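Local coordinates for superoxide reductase (Giardia intestinalis, PDB 4D7P) that reduces superoxide to hydrogen peroxide at a mononuclear iron centre, presumably helping this protozoan parasite withstand oxidative stress, at the interface of chains A and B and the interface of chains A and C. Sequence-based numbering; all coordinates share one arbitrary frame. Chains: chain A/B/C, Superoxide reductase.

Contact 1: the interface of chains A and B. Residues chain A 42, 74-77; chain B 83, 85.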
ATOM      1  N   ALA A  42       5.563 -18.036  -3.632  1.00 36.27           N
ATOM      2  CA  ALA A  42       5.654 -16.682  -4.144  1.00 38.12           C
ATOM      3  C   ALA A  42       5.659 -16.742  -5.664  1.00 42.52           C
ATOM      4  O   ALA A  42       6.717 -16.812  -6.305  1.00 34.58           O
ATOM      5  CB  ALA A  42       6.906 -15.992  -3.621  1.00 38.14           C
ATOM      6  N   GLY A  74       5.180 -13.005  -6.792  1.00 34.60           N
ATOM      7  CA  GLY A  74       6.311 -13.703  -7.365  1.00 32.75           C
ATOM      8  C   GLY A  74       7.590 -12.889  -7.457  1.00 36.15           C
ATOM      9  O   GLY A  74       8.582 -13.364  -8.003  1.00 34.03           O
ATOM     10  N   LEU A  75       7.580 -11.670  -6.930  1.00 27.44           N
ATOM     11  CA  LEU A  75       8.780 -10.833  -6.965  1.00 23.83           C
ATOM     12  C   LEU A  75       9.507 -10.819  -5.624  1.00 36.43           C
ATOM     13  O   LEU A  75      10.704 -10.506  -5.549  1.00 31.03           O
ATOM     14  CB  LEU A  75       8.426  -9.415  -7.383  1.00 26.83           C
ATOM     15  CG  LEU A  75       7.827  -9.345  -8.785  1.00 32.83           C
ATOM     16  CD1 LEU A  75       7.682  -7.908  -9.262  1.00 25.90           C
ATOM     17  CD2 LEU A  75       8.674 -10.170  -9.754  1.00 37.16           C
ATOM     18  N   GLY A  76       8.776 -11.147  -4.567  1.00 36.75           N
ATOM     19  CA  GLY A  76       9.353 -11.220  -3.242  1.00 26.25           C
ATOM     20  C   GLY A  76       8.666 -12.301  -2.441  1.00 30.83           C
ATOM     21  O   GLY A  76       7.494 -12.626  -2.675  1.00 27.31           O
ATOM     22  N   GLU A  77       9.398 -12.858  -1.486  1.00 28.94           N
ATOM     23  CA  GLU A  77       8.850 -13.854  -0.567  1.00 26.53           C
ATOM     24  C   GLU A  77       8.188 -13.155   0.604  1.00 24.01           C
ATOM     25  O   GLU A  77       8.509 -12.003   0.868  1.00 24.06           O
ATOM     26  CB  GLU A  77       9.964 -14.779  -0.090  1.00 29.95           C
ATOM     27  CG  GLU A  77      10.697 -15.418  -1.249  1.00 37.81           C
ATOM     28  CD  GLU A  77      11.593 -16.537  -0.799  1.00 39.98           C
ATOM     29  OE1 GLU A  77      11.074 -17.645  -0.575  1.00 52.85           O
ATOM     30  OE2 GLU A  77      12.809 -16.309  -0.669  1.00 43.50           O
TER
ATOM     31  N   ARG B  83      12.544 -10.170   0.643  1.00 24.47           N
ATOM     32  CA  ARG B  83      13.321 -11.332   0.276  1.00 28.16           C
ATOM     33  C   ARG B  83      13.129 -11.514  -1.211  1.00 28.74           C
ATOM     34  O   ARG B  83      12.050 -11.864  -1.669  1.00 25.15           O
ATOM     35  CB  ARG B  83      12.890 -12.555   1.070  1.00 31.98           C
ATOM     36  CG  ARG B  83      13.859 -13.713   0.970  1.00 39.46           C
ATOM     37  CD  ARG B  83      13.611 -14.726   2.062  1.00 44.53           C
ATOM     38  NE  ARG B  83      14.798 -14.909   2.880  1.00 51.54           N
ATOM     39  CZ  ARG B  83      14.829 -14.799   4.201  1.00 54.38           C
ATOM     40  NH1 ARG B  83      13.729 -14.512   4.875  1.00 58.12           N
ATOM     41  NH2 ARG B  83      15.971 -14.982   4.849  1.00 60.75           N
ATOM     42  N   CYS B  85      12.878 -12.714  -4.788  1.00 28.17           N
ATOM     43  CA  CYS B  85      12.752 -13.912  -5.611  1.00 28.02           C
ATOM     44  C   CYS B  85      13.747 -13.890  -6.747  1.00 36.83           C
ATOM     45  O   CYS B  85      13.938 -12.847  -7.365  1.00 40.48           O
ATOM     46  CB  CYS B  85      11.344 -14.027  -6.184  1.00 30.54           C
ATOM     47  SG  CYS B  85      10.091 -14.326  -4.955  1.00 38.99           S
TER
HETATM   48  O   HOH W   1       9.739  -9.684   0.095  1.00 16.92           O
HETATM   49  O   HOH W   2      12.035 -11.082  -7.856  1.00 27.92           O
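B:Cys85 meets the loop A:Gly74–A:Glu77, and backbone hydrogen bonds frame the meeting. This patch is part of a two-fold symmetric interface between copies of one protein, with a chain-exchanged twin, and may be biological. The amide N of B:Cys85 donates to the carbonyl O of A:Leu75 at 3.2 Å. A shorter bond runs the other way: A:Glu77 N gives its hydrogen to B:Arg83 O at 2.8 Å. B:Arg83 closes strand 79–83, so the loop of chain A pairs with the chain just where that strand ends. Such main-chain pairing asks little of side-chain identity.

Waters extend both links. Water 2 bridges the carbonyl O atoms of A:Leu75 and B:Cys85, while water 1 joins A:Glu77 O to B:Arg83 N.

Apolar packing centres on the cysteine sulfur. With SG anti to its own carbonyl carbon (chi1 -67°), B:Cys85 SG lies 3.6 Å from A:Gly76 CA. A glycine suits this place because a compact sulfur can lie close to a bare backbone; A:Ala42 CB and A:Glu77 CG add further carbon around it.

The charged pair is less direct. A:Glu77 and B:Arg83 cross obliquely, carboxylate and guanidinium planes 82° apart, and the carboxylate lies against the arginine's aliphatic stem instead of pairing with its guanidinium. Opposite charges may still attract at longer range: A:Glu77 OE2 is 4.3 Å from B:Arg83 NE.

Contact 2: the interface of chains A and C. Residues chain A 44-45; chain C 44-45.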
ATOM      1  N   GLU A  44       3.116 -15.604  -9.422  1.00 37.22           N
ATOM      2  CA  GLU A  44       2.154 -14.654  -9.961  1.00 35.31           C
ATOM      3  C   GLU A  44       0.720 -15.095  -9.726  1.00 40.65           C
ATOM      4  O   GLU A  44      -0.192 -14.262  -9.694  1.00 45.66           O
ATOM      5  CB  GLU A  44       2.398 -14.440 -11.448  1.00 36.71           C
ATOM      6  CG  GLU A  44       3.754 -13.849 -11.723  1.00 37.29           C
ATOM      7  CD  GLU A  44       3.963 -13.503 -13.177  1.00 38.80           C
ATOM      8  OE1 GLU A  44       3.323 -14.145 -14.043  1.00 44.79           O
ATOM      9  OE2 GLU A  44       4.767 -12.584 -13.452  1.00 38.27           O
ATOM     10  N   LYS A  45       0.518 -16.398  -9.558  1.00 32.62           N
ATOM     11  CA  LYS A  45      -0.832 -16.923  -9.377  1.00 38.36           C
ATOM     12  C   LYS A  45      -1.093 -17.395  -7.942  1.00 42.57           C
ATOM     13  O   LYS A  45      -2.243 -17.643  -7.563  1.00 30.30           O
ATOM     14  CB  LYS A  45      -1.100 -18.064 -10.365  1.00 44.15           C
ATOM     15  CG  LYS A  45      -1.139 -17.624 -11.826  1.00 36.20           C
ATOM     16  CD  LYS A  45      -1.352 -18.821 -12.763  1.00 41.42           C
ATOM     17  CE  LYS A  45      -1.188 -18.401 -14.208  1.00 47.55           C
ATOM     18  NZ  LYS A  45      -2.131 -17.304 -14.586  1.00 49.24           N
TER
ATOM     19  N   GLU C  44      -1.563 -10.395 -15.214  1.00 37.22           N
ATOM     20  CA  GLU C  44      -0.632 -10.823 -14.180  1.00 35.31           C
ATOM     21  C   GLU C  44       0.810 -10.521 -14.547  1.00 40.65           C
ATOM     22  O   GLU C  44       1.665 -10.389 -13.665  1.00 45.66           O
ATOM     23  CB  GLU C  44      -0.799 -12.310 -13.899  1.00 36.71           C
ATOM     24  CG  GLU C  44      -2.172 -12.638 -13.375  1.00 37.29           C
ATOM     25  CD  GLU C  44      -2.314 -14.082 -12.962  1.00 38.80           C
ATOM     26  OE1 GLU C  44      -1.585 -14.939 -13.515  1.00 44.79           O
ATOM     27  OE2 GLU C  44      -3.157 -14.359 -12.078  1.00 38.27           O
ATOM     28  N   LYS C  45       1.084 -10.408 -15.843  1.00 32.62           N
ATOM     29  CA  LYS C  45       2.451 -10.170 -16.296  1.00 38.36           C
ATOM     30  C   LYS C  45       2.655  -8.748 -16.831  1.00 42.57           C
ATOM     31  O   LYS C  45       3.794  -8.312 -17.031  1.00 30.30           O
ATOM     32  CB  LYS C  45       2.848 -11.198 -17.362  1.00 44.15           C
ATOM     33  CG  LYS C  45       2.947 -12.628 -16.841  1.00 36.20           C
ATOM     34  CD  LYS C  45       3.290 -13.611 -17.969  1.00 41.42           C
ATOM     35  CE  LYS C  45       3.186 -15.039 -17.479  1.00 47.55           C
ATOM     36  NZ  LYS C  45       4.079 -15.301 -16.309  1.00 49.24           N
TER
HETATM   37  O   HOH W   3       0.916 -15.331 -14.527  0.50 34.47           O
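A:Glu44 and C:Lys45 form one salt bridge, and A:Lys45 with C:Glu44 repeats it about a two-fold axis. On the tight side, C:Lys45 NZ donates to the carboxylate oxygen A:Glu44 OE1 at 2.7 Å. The lysine nitrogen comes to the syn side of that oxygen but stands 33° out of the carboxylate plane. The two side chains cross at about a right angle, so the carboxylate also rests against the lysine stem, with A:Glu44 CD 3.9 Å from C:Lys45 CG. The lysine is extended up to CE and then turns at its last torsion (chi4 -58°), which folds NZ back to the same oxygen that its CG touches. Lysine suits the place by offering both a flexible aliphatic stem and a charged end; glutamate, extended beyond CG, has the length to reach the partner chain.

Between the two bridges the contact is looser and mediated by solvent. The A:Glu44 and C:Glu44 OE1 atoms stand 5.0 Å apart. A shared water, with the lysine at each carboxylate, would be expected to temper the repulsion between the two acids. The NZ atoms of A:Lys45 and C:Lys45 are set further apart, at 6.7 Å. Each chain contributes one acid and one base from adjacent loop positions, a self-complementary pattern, though this contact of the deposited assembly may not be biological. Water 3 lies 2.7 Å from A:Glu44 OE1 and 2.7 Å from C:Glu44 OE1.

Contact 3: the interface of chains A and B. Residues chain A 64-66, 90; chain B 75.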
ATOM      1  N   LEU A  64      -4.899  -1.141  16.252  1.00 27.71           N
ATOM      2  CA  LEU A  64      -4.317  -0.068  15.458  1.00 30.98           C
ATOM      3  C   LEU A  64      -3.301  -0.589  14.426  1.00 34.38           C
ATOM      4  O   LEU A  64      -2.304  -1.204  14.799  1.00 34.34           O
ATOM      5  CB  LEU A  64      -3.649   0.933  16.399  1.00 27.68           C
ATOM      6  CG  LEU A  64      -3.020   2.209  15.855  1.00 35.69           C
ATOM      7  CD1 LEU A  64      -4.086   3.133  15.257  1.00 39.93           C
ATOM      8  CD2 LEU A  64      -2.253   2.914  16.968  1.00 32.21           C
ATOM      9  N   GLU A  65      -3.547  -0.357  13.140  1.00 35.31           N
ATOM     10  CA  GLU A  65      -2.614  -0.829  12.125  1.00 27.78           C
ATOM     11  C   GLU A  65      -1.364   0.022  12.152  1.00 24.92           C
ATOM     12  O   GLU A  65      -1.422   1.242  12.009  1.00 25.34           O
ATOM     13  CB  GLU A  65      -3.224  -0.809  10.723  1.00 27.47           C
ATOM     14  CG  GLU A  65      -2.324  -1.521   9.711  1.00 27.32           C
ATOM     15  CD  GLU A  65      -2.866  -1.492   8.299  1.00 31.95           C
ATOM     16  OE1 GLU A  65      -3.782  -2.273   7.986  1.00 30.30           O
ATOM     17  OE2 GLU A  65      -2.373  -0.686   7.494  1.00 33.06           O
ATOM     18  N   LEU A  66      -0.232  -0.627  12.361  1.00 23.53           N
ATOM     19  CA  LEU A  66       1.031   0.083  12.433  1.00 22.71           C
ATOM     20  C   LEU A  66       1.610   0.272  11.053  1.00 30.07           C
ATOM     21  O   LEU A  66       2.249   1.296  10.780  1.00 21.94           O
ATOM     22  CB  LEU A  66       2.019  -0.669  13.328  1.00 22.84           C
ATOM     23  CG  LEU A  66       1.427  -1.078  14.683  1.00 26.73           C
ATOM     24  CD1 LEU A  66       2.449  -1.868  15.460  1.00 23.02           C
ATOM     25  CD2 LEU A  66       0.976   0.152  15.466  1.00 25.99           C
ATOM     26  N   TYR A  90       1.169  -0.708  23.959  1.00 35.94           N
ATOM     27  CA  TYR A  90       0.327  -1.806  23.487  1.00 35.61           C
ATOM     28  C   TYR A  90       0.373  -3.005  24.416  1.00 41.02           C
ATOM     29  O   TYR A  90       1.364  -3.221  25.113  1.00 46.08           O
ATOM     30  CB  TYR A  90       0.748  -2.241  22.071  1.00 35.94           C
ATOM     31  CG  TYR A  90       0.799  -1.103  21.080  1.00 44.10           C
ATOM     32  CD1 TYR A  90      -0.338  -0.709  20.379  1.00 44.10           C
ATOM     33  CD2 TYR A  90       1.983  -0.406  20.856  1.00 44.08           C
ATOM     34  CE1 TYR A  90      -0.295   0.340  19.477  1.00 36.27           C
ATOM     35  CE2 TYR A  90       2.038   0.639  19.954  1.00 42.89           C
ATOM     36  CZ  TYR A  90       0.896   1.008  19.266  1.00 40.32           C
ATOM     37  OH  TYR A  90       0.960   2.050  18.366  1.00 31.65           O
TER
ATOM     38  N   LEU B  75       3.598   5.587  14.053  1.00 27.44           N
ATOM     39  CA  LEU B  75       3.246   4.289  14.629  1.00 23.83           C
ATOM     40  C   LEU B  75       4.368   3.269  14.468  1.00 36.43           C
ATOM     41  O   LEU B  75       4.434   2.269  15.197  1.00 31.03           O
ATOM     42  CB  LEU B  75       1.965   3.760  14.005  1.00 26.83           C
ATOM     43  CG  LEU B  75       0.765   4.670  14.261  1.00 32.83           C
ATOM     44  CD1 LEU B  75      -0.536   4.019  13.816  1.00 25.90           C
ATOM     45  CD2 LEU B  75       0.715   5.061  15.738  1.00 37.16           C
TER
HETATM   46  O   HOH W   4       3.308   2.734  17.635  1.00 27.92           O
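B:Leu75 pushes its side chain from a loop against strand 63–71 of chain A, where leucines receive it, in one patch of the two-fold A–B interface. Methyl packing makes most of the touching between these side chains. The CD1 methyl of B:Leu75 lies 3.7 Å from A:Leu64 CG and touches both methyls of that residue, while B:Leu75 CD2 reaches A:Leu64 CD2. The two leucines cross at about a right angle, letting one forked end bear on the other. In A:Leu64, CG is anti to the backbone N (chi1 -177°), and the fork it carries faces the incoming methyls. Higher up the stem, B:Leu75 CB packs against A:Leu66 CD2 at 4.0 Å. Leucine suits all three positions: its branched end offers methyls in several directions without bringing a polar group into the packing.

Where the side chain meets main chain, the same B:Leu75 CD1 methyl rests 3.4 Å from the carbonyl O of A:Glu65. This is van der Waals contact with the strand, and here the glutamate contributes through its backbone carbonyl.

Tyrosine adds a mixed contribution. The phenol oxygen A:Tyr90 OH touches the B:Leu75 CD2 methyl at 4.0 Å and also enters a polar link through solvent. Water 4 sits at the edge of the ring, in its plane. A tyrosine fits because its long, rigid ring carries a hydroxyl to this border; water 4 lies 2.6 Å from A:Tyr90 OH and 2.7 Å from B:Leu75 O.

Contacts 1 and 3 belong to the same two-fold A–B interface, their C-alpha centres about 26 Å apart. Leu75 joins them: in contact 1 the chain A copy offers its backbone carbonyl, and in contact 3 the chain B copy inserts its side chain. Symmetry repeats both roles, so each subunit uses this loop residue in two ways. Contact 2 links chain A to chain C instead, its C-alpha centre about 12 Å from that of contact 1 and about 31 Å from that of contact 3. Ala42 of contact 1 precedes Glu44 and Lys45 closely, so one loop region serves two neighbours, consistent with the four-chain deposited assembly.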